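Local coordinates for protein predicted ATPase involved in replication control, Cdc46/Mcm family (Methanopyrus kandleri AV19, PDB 3F8T) that is a homologue of the MCM replicative helicases, which generally bind ATP and single-stranded DNA, at residues D372-L377 and D484-T489; K223-Q228 and V242-Y247; F26-R31 and R75-A80. The protein carries 2 engineered substitutions. All blocks are in the same frame, centred on the assembly; numbering follows the deposited sequence.

Contact 1. Residues D372-L377 and D484-T489; sequences DLIAFL and DWYLET
Y486 lays its ring against L373 and I374, where helix 473-489 of the MCM lid region packs on strand 373-376, an outermost strand of the five-stranded parallel sheet of the P-loop ATPase core. Strand order 2-3-4-1-5 is that of an AAA+ core. The short axes approach to 7.9 Å at 61°.

The ring face carries a CH-pi contact: L373 CA sits 4.2 Å from the Y486 ring centroid and 17° off its normal, while I374 N lies over the same face, likewise off-centre. Y486 CB points toward the strand, and CG is anti to the backbone N (chi1 156°).

Apolar contacts come next. I374 brings CB and CG1 obliquely against Y486 CE1, with I374 CG1 to Y486 CE1 at 3.5 Å, and I374 CD1 reaches the hydroxyl end. F376 CE1 meets the Y486 ring at its edge, 4.2 Å from CD1. L373 CD2 touches Y486 CB. An alanine at Y486 would keep that last contact but would probably open a gap beside I374 and F376 and leave the strand backbone poorly covered. At W485, the six-membered end of the indole brings CZ3, at the ring edge, to A375 CA at 4.2 Å.

The polar groups are managed separately. I374 O and F376 N are buried with no hydrogen-bond partner in the model; the nearest ring atom to I374 O is Y486 CD1 at 3.4 Å. D372 OD1 forms a salt bridge with R457 and a hydrogen bond with S454, and OD2 accepts from H241 N. T489 OG1, 3.6 Å from F376 CD1, donates back to W485 O at 2.8 Å, tilted from that carbonyl's plane, while T489 N reaches the same oxygen from the opposite face.

Contact 2. Residues K223-Q228 and V242-Y247; sequences KMLALQ and VLLAGY
Q228 crosses V242 at a slant, and nearly every atom of its side chain finds the same valine. CB begins the contact 4.2 Å from V242 CG2. CG is anti to the backbone N (chi1 178°) and the chain stays extended beyond it, carrying the amide carbon CD to 3.9 Å from V242 CG2. At the tip the two amide branches part: OE1 lies 4.1 Å from V242 CB, and NE2 comes 3.5 Å from V242 N without hydrogen bonding to it. That NE2 donates instead to the carbonyl of L240, just ahead of the strand, with a weak second bond to V342 O, so the buried NE2 is held by backbone carbonyls.

This is helix-on-sheet packing in the P-loop ATPase core: helix 219-229 packs on strand 242-245, an inner strand of the parallel sheet, running roughly antiparallel to it, at 152° between their directions and with axes 9.9 Å apart.

One turn back along the helix, L225 works with a single methyl. Its CD2 touches V242 CG1 at 3.8 Å and L244 CD2 at 4.0 Å, bridging the two strand residues, while L343 of the adjoining strand and I212 of helix 204-212 also pack on this leucine.

Contact 3. Residues F26-R31 and R75-A80; sequences FGLPTR and RLVEPA
F26 lies flat over A80: A80 CA is 3.8 Å from the ring centroid and only 7° off its normal, a CH-pi contact over the centre of the face. F26 CB points toward helix 74-88, and CG, anti to the carbonyl carbon (chi1 -76°), comes 3.9 Å from A80 CB over that same face. Farther out on the ring, CE2 meets P79 CB at 3.8 Å, the two side chains crossing at a slant. L28 adds a fork of methyls. Its CD1 touches A80 CB at 3.7 Å, and its CD2 slips past L76, 3.8 Å from L76 CB, and reaches V77 CG2 at 4.1 Å.

A water joins the two backbones beside this apolar patch, donating to F26 O at 2.8 Å and to L76 O at 2.7 Å; it lies at the edge of the F26 ring, in its plane.

Around this shell, a Schellman motif ends helix 19-25, with G27 at positive phi as the C-prime residue. The turn sets F26 and L28 against helix 74-88, which is kinked at P79. W69 of helix 64-72 and L33 of helix 30-37 pack on L28, and I70 and I36 on V77, so the contact belongs to the small helical core of the MCM N-terminal region.

With no direct hydrogen bond between the segments, the join rests on ring-to-CH and methyl packing, and the water supplies its polar link.

Overall arrangement
Contacts 1 and 2 belong to one core: their centres are 9 Å apart, and strands 373-376 and 242-245 are neighbours in the parallel sheet. Two probable hydrogen bonds stitch them, A375 N to L243 O at 2.7 Å and A375 O to A245 N at 2.8 Å, while M224 of contact 2 packs its methyl on the W485 indole of contact 1. G246 and Y247 stand at the position of the P-loop in related ATPases, though the sequence here departs from the usual Walker A pattern. Contact 3 stands apart in the N-terminal region, across the chain's centre, its own centre about 66 Å from that of contact 1 and about 58 Å from that of contact 2.

Contact 1. Residues D372-L377 and D484-T489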
loop_
_atom_site.group_PDB
_atom_site.type_symbol
_atom_site.label_atom_id
_atom_site.label_comp_id
_atom_site.label_asym_id
_atom_site.label_seq_id
_atom_site.Cartn_x
_atom_site.Cartn_y
_atom_site.Cartn_z
ATOM N N ASP A 372 -13.524 -13.355 -5.754
ATOM C CA ASP A 372 -13.068 -14.091 -6.930
ATOM C C ASP A 372 -13.012 -15.599 -6.677
ATOM O O ASP A 372 -13.304 -16.384 -7.554
ATOM C CB ASP A 372 -11.689 -13.589 -7.349
ATOM C CG ASP A 372 -11.717 -12.116 -7.802
ATOM O OD1 ASP A 372 -12.033 -11.876 -8.983
ATOM O OD2 ASP A 372 -11.425 -11.225 -6.976
ATOM N N LEU A 373 -12.593 -15.987 -5.482
ATOM C CA LEU A 373 -12.357 -17.392 -5.172
ATOM C C LEU A 373 -12.742 -17.680 -3.744
ATOM O O LEU A 373 -12.501 -16.869 -2.858
ATOM C CB LEU A 373 -10.874 -17.748 -5.335
ATOM C CG LEU A 373 -10.216 -17.562 -6.702
ATOM C CD1 LEU A 373 -8.719 -17.382 -6.575
ATOM C CD2 LEU A 373 -10.564 -18.718 -7.620
ATOM N N ILE A 374 -13.324 -18.854 -3.520
ATOM C CA ILE A 374 -13.489 -19.355 -2.171
ATOM C C ILE A 374 -12.631 -20.601 -2.042
ATOM O O ILE A 374 -12.741 -21.518 -2.852
ATOM C CB ILE A 374 -14.961 -19.675 -1.804
ATOM C CG1 ILE A 374 -15.867 -18.482 -2.148
ATOM C CG2 ILE A 374 -15.029 -20.097 -0.309
ATOM C CD1 ILE A 374 -17.365 -18.680 -1.831
ATOM N N ALA A 375 -11.760 -20.601 -1.047
ATOM C CA ALA A 375 -10.859 -21.717 -0.792
ATOM C C ALA A 375 -11.398 -22.546 0.380
ATOM O O ALA A 375 -11.294 -22.147 1.554
ATOM C CB ALA A 375 -9.465 -21.195 -0.506
ATOM N N PHE A 376 -12.014 -23.677 0.042
ATOM C CA PHE A 376 -12.583 -24.589 1.025
ATOM C C PHE A 376 -11.481 -25.492 1.522
ATOM O O PHE A 376 -11.037 -26.389 0.801
ATOM C CB PHE A 376 -13.725 -25.418 0.421
ATOM C CG PHE A 376 -14.867 -24.593 -0.101
ATOM C CD1 PHE A 376 -14.934 -24.243 -1.452
ATOM C CD2 PHE A 376 -15.874 -24.161 0.753
ATOM C CE1 PHE A 376 -15.979 -23.463 -1.930
ATOM C CE2 PHE A 376 -16.913 -23.394 0.284
ATOM C CZ PHE A 376 -16.969 -23.040 -1.060
ATOM N N LEU A 377 -11.011 -25.236 2.739
ATOM C CA LEU A 377 -9.916 -26.019 3.306
ATOM C C LEU A 377 -10.421 -27.418 3.672
ATOM O O LEU A 377 -11.592 -27.585 4.010
ATOM C CB LEU A 377 -9.324 -25.317 4.536
ATOM C CG LEU A 377 -8.987 -23.821 4.474
ATOM C CD1 LEU A 377 -8.169 -23.431 5.691
ATOM C CD2 LEU A 377 -8.238 -23.466 3.202
ATOM N N ASP A 484 -11.949 -23.077 -11.822
ATOM C CA ASP A 484 -12.634 -24.382 -11.939
ATOM C C ASP A 484 -12.619 -25.198 -10.642
ATOM O O ASP A 484 -13.643 -25.788 -10.246
ATOM C CB ASP A 484 -12.027 -25.208 -13.069
ATOM C CG ASP A 484 -12.464 -24.733 -14.434
ATOM O OD1 ASP A 484 -13.519 -24.074 -14.542
ATOM O OD2 ASP A 484 -11.742 -25.015 -15.403
ATOM N N TRP A 485 -11.469 -25.215 -9.975
ATOM C CA TRP A 485 -11.325 -25.926 -8.700
ATOM C C TRP A 485 -12.290 -25.357 -7.662
ATOM O O TRP A 485 -13.003 -26.115 -7.003
ATOM C CB TRP A 485 -9.877 -25.866 -8.210
ATOM C CG TRP A 485 -9.605 -26.611 -6.932
ATOM C CD1 TRP A 485 -9.239 -27.929 -6.800
ATOM C CD2 TRP A 485 -9.668 -26.080 -5.606
ATOM N NE1 TRP A 485 -9.078 -28.245 -5.465
ATOM C CE2 TRP A 485 -9.333 -27.126 -4.715
ATOM C CE3 TRP A 485 -9.982 -24.825 -5.082
ATOM C CZ2 TRP A 485 -9.299 -26.948 -3.332
ATOM C CZ3 TRP A 485 -9.945 -24.645 -3.704
ATOM C CH2 TRP A 485 -9.602 -25.702 -2.846
ATOM N N TYR A 486 -12.315 -24.029 -7.536
ATOM C CA TYR A 486 -13.284 -23.311 -6.690
ATOM C C TYR A 486 -14.737 -23.665 -7.024
ATOM O O TYR A 486 -15.535 -24.003 -6.135
ATOM C CB TYR A 486 -13.073 -21.788 -6.830
ATOM C CG TYR A 486 -14.291 -20.939 -6.507
ATOM C CD1 TYR A 486 -15.028 -21.169 -5.350
ATOM C CD2 TYR A 486 -14.693 -19.899 -7.345
ATOM C CE1 TYR A 486 -16.148 -20.411 -5.036
ATOM C CE2 TYR A 486 -15.834 -19.116 -7.037
ATOM C CZ TYR A 486 -16.545 -19.386 -5.870
ATOM O OH TYR A 486 -17.659 -18.646 -5.486
ATOM N N LEU A 487 -15.093 -23.558 -8.300
ATOM C CA LEU A 487 -16.471 -23.819 -8.727
ATOM C C LEU A 487 -16.900 -25.267 -8.455
ATOM O O LEU A 487 -18.045 -25.525 -8.039
ATOM C CB LEU A 487 -16.648 -23.481 -10.202
ATOM C CG LEU A 487 -16.533 -22.008 -10.613
ATOM C CD1 LEU A 487 -16.634 -21.908 -12.124
ATOM C CD2 LEU A 487 -17.580 -21.112 -9.937
ATOM N N GLU A 488 -15.976 -26.192 -8.679
ATOM C CA GLU A 488 -16.244 -27.613 -8.523
ATOM C C GLU A 488 -16.291 -28.038 -7.069
ATOM O O GLU A 488 -17.240 -28.707 -6.655
ATOM C CB GLU A 488 -15.261 -28.452 -9.352
ATOM C CG GLU A 488 -15.605 -28.399 -10.849
ATOM C CD GLU A 488 -14.446 -28.771 -11.784
ATOM O OE1 GLU A 488 -13.538 -29.523 -11.367
ATOM O OE2 GLU A 488 -14.465 -28.317 -12.957
ATOM N N THR A 489 -15.300 -27.618 -6.288
ATOM C CA THR A 489 -15.246 -27.943 -4.863
ATOM C C THR A 489 -16.396 -27.331 -4.064
ATOM O O THR A 489 -16.852 -27.922 -3.077
ATOM C CB THR A 489 -13.907 -27.556 -4.226
ATOM O OG1 THR A 489 -13.724 -26.129 -4.303
ATOM C CG2 THR A 489 -12.761 -28.249 -4.945
#

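Contact 2. Residues K223-Q228 and V242-Y247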
loop_
_atom_site.group_PDB
_atom_site.type_symbol
_atom_site.label_atom_id
_atom_site.label_comp_id
_atom_site.label_asym_id
_atom_site.label_seq_id
_atom_site.Cartn_x
_atom_site.Cartn_y
_atom_site.Cartn_z
ATOM N N LYS A 223 -1.764 -21.599 -4.001
ATOM C CA LYS A 223 -1.658 -20.956 -5.321
ATOM C C LYS A 223 -2.584 -19.750 -5.413
ATOM O O LYS A 223 -2.197 -18.707 -5.902
ATOM C CB LYS A 223 -1.962 -21.955 -6.435
ATOM C CG LYS A 223 -0.866 -23.033 -6.627
ATOM C CD LYS A 223 -1.281 -23.959 -7.738
ATOM C CE LYS A 223 -0.164 -24.969 -8.021
ATOM N NZ LYS A 223 -0.665 -25.999 -8.982
ATOM N N MET A 224 -3.812 -19.896 -4.921
ATOM C CA MET A 224 -4.771 -18.773 -4.879
ATOM C C MET A 224 -4.232 -17.567 -4.103
ATOM O O MET A 224 -4.303 -16.434 -4.568
ATOM C CB MET A 224 -6.071 -19.226 -4.213
ATOM C CG MET A 224 -6.853 -20.243 -4.998
ATOM S SD MET A 224 -8.367 -20.610 -4.060
ATOM C CE MET A 224 -9.112 -21.711 -5.249
ATOM N N LEU A 225 -3.723 -17.816 -2.902
ATOM C CA LEU A 225 -3.154 -16.760 -2.069
ATOM C C LEU A 225 -1.865 -16.174 -2.646
ATOM O O LEU A 225 -1.629 -14.975 -2.519
ATOM C CB LEU A 225 -2.919 -17.267 -0.645
ATOM C CG LEU A 225 -4.141 -17.863 0.074
ATOM C CD1 LEU A 225 -3.827 -18.051 1.547
ATOM C CD2 LEU A 225 -5.328 -16.973 -0.052
ATOM N N ALA A 226 -1.022 -17.020 -3.245
ATOM C CA ALA A 226 0.165 -16.523 -3.961
ATOM C C ALA A 226 -0.229 -15.521 -5.061
ATOM O O ALA A 226 0.286 -14.402 -5.120
ATOM C CB ALA A 226 0.951 -17.673 -4.554
ATOM N N LEU A 227 -1.175 -15.907 -5.911
ATOM C CA LEU A 227 -1.583 -15.025 -7.000
ATOM C C LEU A 227 -2.312 -13.781 -6.460
ATOM O O LEU A 227 -2.188 -12.690 -7.000
ATOM C CB LEU A 227 -2.417 -15.802 -8.034
ATOM C CG LEU A 227 -1.632 -16.894 -8.796
ATOM C CD1 LEU A 227 -2.582 -17.794 -9.541
ATOM C CD2 LEU A 227 -0.601 -16.290 -9.769
ATOM N N GLN A 228 -3.068 -13.930 -5.380
ATOM C CA GLN A 228 -3.629 -12.729 -4.734
ATOM C C GLN A 228 -2.554 -11.678 -4.359
ATOM O O GLN A 228 -2.721 -10.487 -4.639
ATOM C CB GLN A 228 -4.489 -13.090 -3.518
ATOM C CG GLN A 228 -5.039 -11.843 -2.808
ATOM C CD GLN A 228 -5.857 -12.194 -1.601
ATOM O OE1 GLN A 228 -5.433 -13.002 -0.771
ATOM N NE2 GLN A 228 -7.055 -11.598 -1.491
ATOM N N VAL A 242 -10.226 -13.090 -1.960
ATOM C CA VAL A 242 -10.235 -14.537 -1.683
ATOM C C VAL A 242 -10.865 -14.765 -0.315
ATOM O O VAL A 242 -10.521 -14.085 0.654
ATOM C CB VAL A 242 -8.795 -15.157 -1.750
ATOM C CG1 VAL A 242 -8.813 -16.646 -1.408
ATOM C CG2 VAL A 242 -8.170 -14.988 -3.157
ATOM N N LEU A 243 -11.797 -15.715 -0.247
ATOM C CA LEU A 243 -12.396 -16.126 1.017
ATOM C C LEU A 243 -11.894 -17.524 1.373
ATOM O O LEU A 243 -12.107 -18.461 0.609
ATOM C CB LEU A 243 -13.922 -16.157 0.892
ATOM C CG LEU A 243 -14.731 -16.690 2.097
ATOM C CD1 LEU A 243 -14.408 -15.913 3.370
ATOM C CD2 LEU A 243 -16.231 -16.642 1.779
ATOM N N LEU A 244 -11.231 -17.639 2.518
ATOM C CA LEU A 244 -10.855 -18.934 3.089
ATOM C C LEU A 244 -11.993 -19.467 3.935
ATOM O O LEU A 244 -12.464 -18.786 4.853
ATOM C CB LEU A 244 -9.647 -18.776 3.992
ATOM C CG LEU A 244 -8.281 -18.356 3.492
ATOM C CD1 LEU A 244 -7.278 -18.690 4.583
ATOM C CD2 LEU A 244 -7.920 -19.072 2.200
ATOM N N ALA A 245 -12.445 -20.686 3.636
ATOM C CA ALA A 245 -13.478 -21.304 4.447
ATOM C C ALA A 245 -12.922 -22.549 5.135
ATOM O O ALA A 245 -12.729 -23.584 4.495
ATOM C CB ALA A 245 -14.683 -21.641 3.598
ATOM N N GLY A 246 -12.633 -22.424 6.428
ATOM C CA GLY A 246 -12.120 -23.547 7.224
ATOM C C GLY A 246 -12.219 -23.283 8.711
ATOM O O GLY A 246 -12.849 -22.311 9.138
ATOM N N TYR A 247 -11.593 -24.159 9.502
ATOM C CA TYR A 247 -11.558 -24.015 10.962
ATOM C C TYR A 247 -10.794 -22.760 11.359
ATOM O O TYR A 247 -9.825 -22.406 10.681
ATOM C CB TYR A 247 -10.896 -25.246 11.595
ATOM C CG TYR A 247 -11.800 -26.453 11.690
ATOM C CD1 TYR A 247 -12.150 -27.178 10.555
ATOM C CD2 TYR A 247 -12.286 -26.884 12.929
ATOM C CE1 TYR A 247 -12.978 -28.295 10.632
ATOM C CE2 TYR A 247 -13.121 -28.005 13.021
ATOM C CZ TYR A 247 -13.460 -28.700 11.864
ATOM O OH TYR A 247 -14.275 -29.805 11.932
#

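Contact 3. Residues F26-R31 and R75-A80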
loop_
_atom_site.group_PDB
_atom_site.type_symbol
_atom_site.label_atom_id
_atom_site.label_comp_id
_atom_site.label_asym_id
_atom_site.label_seq_id
_atom_site.Cartn_x
_atom_site.Cartn_y
_atom_site.Cartn_z
ATOM N N PHE A 26 22.015 35.023 15.087
ATOM C CA PHE A 26 21.341 33.735 15.167
ATOM C C PHE A 26 22.201 32.650 15.812
ATOM O O PHE A 26 21.825 31.481 15.825
ATOM C CB PHE A 26 20.873 33.331 13.762
ATOM C CG PHE A 26 19.665 34.087 13.305
ATOM C CD1 PHE A 26 19.799 35.274 12.578
ATOM C CD2 PHE A 26 18.388 33.644 13.640
ATOM C CE1 PHE A 26 18.682 35.984 12.170
ATOM C CE2 PHE A 26 17.256 34.351 13.233
ATOM C CZ PHE A 26 17.402 35.520 12.499
ATOM N N GLY A 27 23.345 33.058 16.362
ATOM C CA GLY A 27 24.240 32.160 17.092
ATOM C C GLY A 27 24.943 31.148 16.213
ATOM O O GLY A 27 25.197 30.031 16.652
ATOM N N LEU A 28 25.248 31.555 14.977
ATOM C CA LEU A 28 25.943 30.718 13.992
ATOM C C LEU A 28 27.363 31.204 13.754
ATOM O O LEU A 28 27.582 32.411 13.666
ATOM C CB LEU A 28 25.204 30.751 12.645
ATOM C CG LEU A 28 23.778 30.204 12.633
ATOM C CD1 LEU A 28 23.178 30.418 11.268
ATOM C CD2 LEU A 28 23.792 28.721 13.008
ATOM N N PRO A 29 28.320 30.274 13.613
ATOM C CA PRO A 29 29.650 30.681 13.148
ATOM C C PRO A 29 29.479 31.358 11.804
ATOM O O PRO A 29 28.724 30.861 10.959
ATOM C CB PRO A 29 30.385 29.352 12.973
ATOM C CG PRO A 29 29.672 28.395 13.854
ATOM C CD PRO A 29 28.236 28.821 13.853
ATOM N N THR A 30 30.138 32.494 11.612
ATOM C CA THR A 30 30.051 33.225 10.344
ATOM C C THR A 30 30.320 32.342 9.108
ATOM O O THR A 30 29.625 32.460 8.097
ATOM C CB THR A 30 30.957 34.490 10.339
ATOM O OG1 THR A 30 30.545 35.360 11.401
ATOM C CG2 THR A 30 30.820 35.243 9.034
ATOM N N ARG A 31 31.310 31.457 9.193
ATOM C CA ARG A 31 31.651 30.598 8.050
ATOM C C ARG A 31 30.480 29.712 7.573
ATOM O O ARG A 31 30.328 29.470 6.369
ATOM C CB ARG A 31 32.920 29.775 8.314
ATOM C CG ARG A 31 32.863 28.824 9.497
ATOM C CD ARG A 31 34.063 27.841 9.511
ATOM N NE ARG A 31 33.981 26.838 8.443
ATOM C CZ ARG A 31 33.160 25.786 8.456
ATOM N NH1 ARG A 31 32.337 25.579 9.484
ATOM N NH2 ARG A 31 33.153 24.939 7.435
ATOM N N ARG A 75 17.315 24.094 13.207
ATOM C CA ARG A 75 16.419 25.008 13.923
ATOM C C ARG A 75 17.051 26.409 14.047
ATOM O O ARG A 75 16.346 27.414 14.126
ATOM C CB ARG A 75 16.005 24.410 15.283
ATOM C CG ARG A 75 17.147 24.247 16.315
ATOM C CD ARG A 75 17.040 25.346 17.360
ATOM N NE ARG A 75 18.028 25.259 18.437
ATOM C CZ ARG A 75 18.133 26.168 19.406
ATOM N NH1 ARG A 75 17.304 27.213 19.421
ATOM N NH2 ARG A 75 19.059 26.038 20.355
ATOM N N LEU A 76 18.382 26.449 14.039
ATOM C CA LEU A 76 19.160 27.705 14.036
ATOM C C LEU A 76 19.370 28.289 12.645
ATOM O O LEU A 76 19.294 29.503 12.459
ATOM C CB LEU A 76 20.548 27.483 14.655
ATOM C CG LEU A 76 20.646 27.000 16.096
ATOM C CD1 LEU A 76 22.112 26.860 16.478
ATOM C CD2 LEU A 76 19.931 27.972 17.025
ATOM N N VAL A 77 19.649 27.409 11.681
ATOM C CA VAL A 77 19.991 27.823 10.310
ATOM C C VAL A 77 18.785 28.331 9.535
ATOM O O VAL A 77 18.838 29.388 8.908
ATOM C CB VAL A 77 20.696 26.686 9.555
ATOM C CG1 VAL A 77 20.952 27.056 8.067
ATOM C CG2 VAL A 77 21.988 26.331 10.276
ATOM N N GLU A 78 17.689 27.587 9.591
ATOM C CA GLU A 78 16.501 27.958 8.832
ATOM C C GLU A 78 16.010 29.413 9.069
ATOM O O GLU A 78 15.762 30.119 8.106
ATOM C CB GLU A 78 15.391 26.913 9.039
ATOM C CG GLU A 78 14.277 26.958 8.003
ATOM C CD GLU A 78 13.140 27.860 8.425
ATOM O OE1 GLU A 78 13.204 28.406 9.545
ATOM O OE2 GLU A 78 12.181 28.028 7.636
ATOM N N PRO A 79 15.819 29.853 10.343
ATOM C CA PRO A 79 15.424 31.270 10.505
ATOM C C PRO A 79 16.488 32.283 10.071
ATOM O O PRO A 79 16.138 33.403 9.653
ATOM C CB PRO A 79 15.136 31.395 12.010
ATOM C CG PRO A 79 15.859 30.291 12.632
ATOM C CD PRO A 79 15.851 29.157 11.637
ATOM N N ALA A 80 17.766 31.909 10.165
ATOM C CA ALA A 80 18.853 32.783 9.675
ATOM C C ALA A 80 18.713 33.001 8.174
ATOM O O ALA A 80 18.806 34.127 7.680
ATOM C CB ALA A 80 20.212 32.181 9.987
HETATM O O HOH W 1 19.301 30.604 14.960
#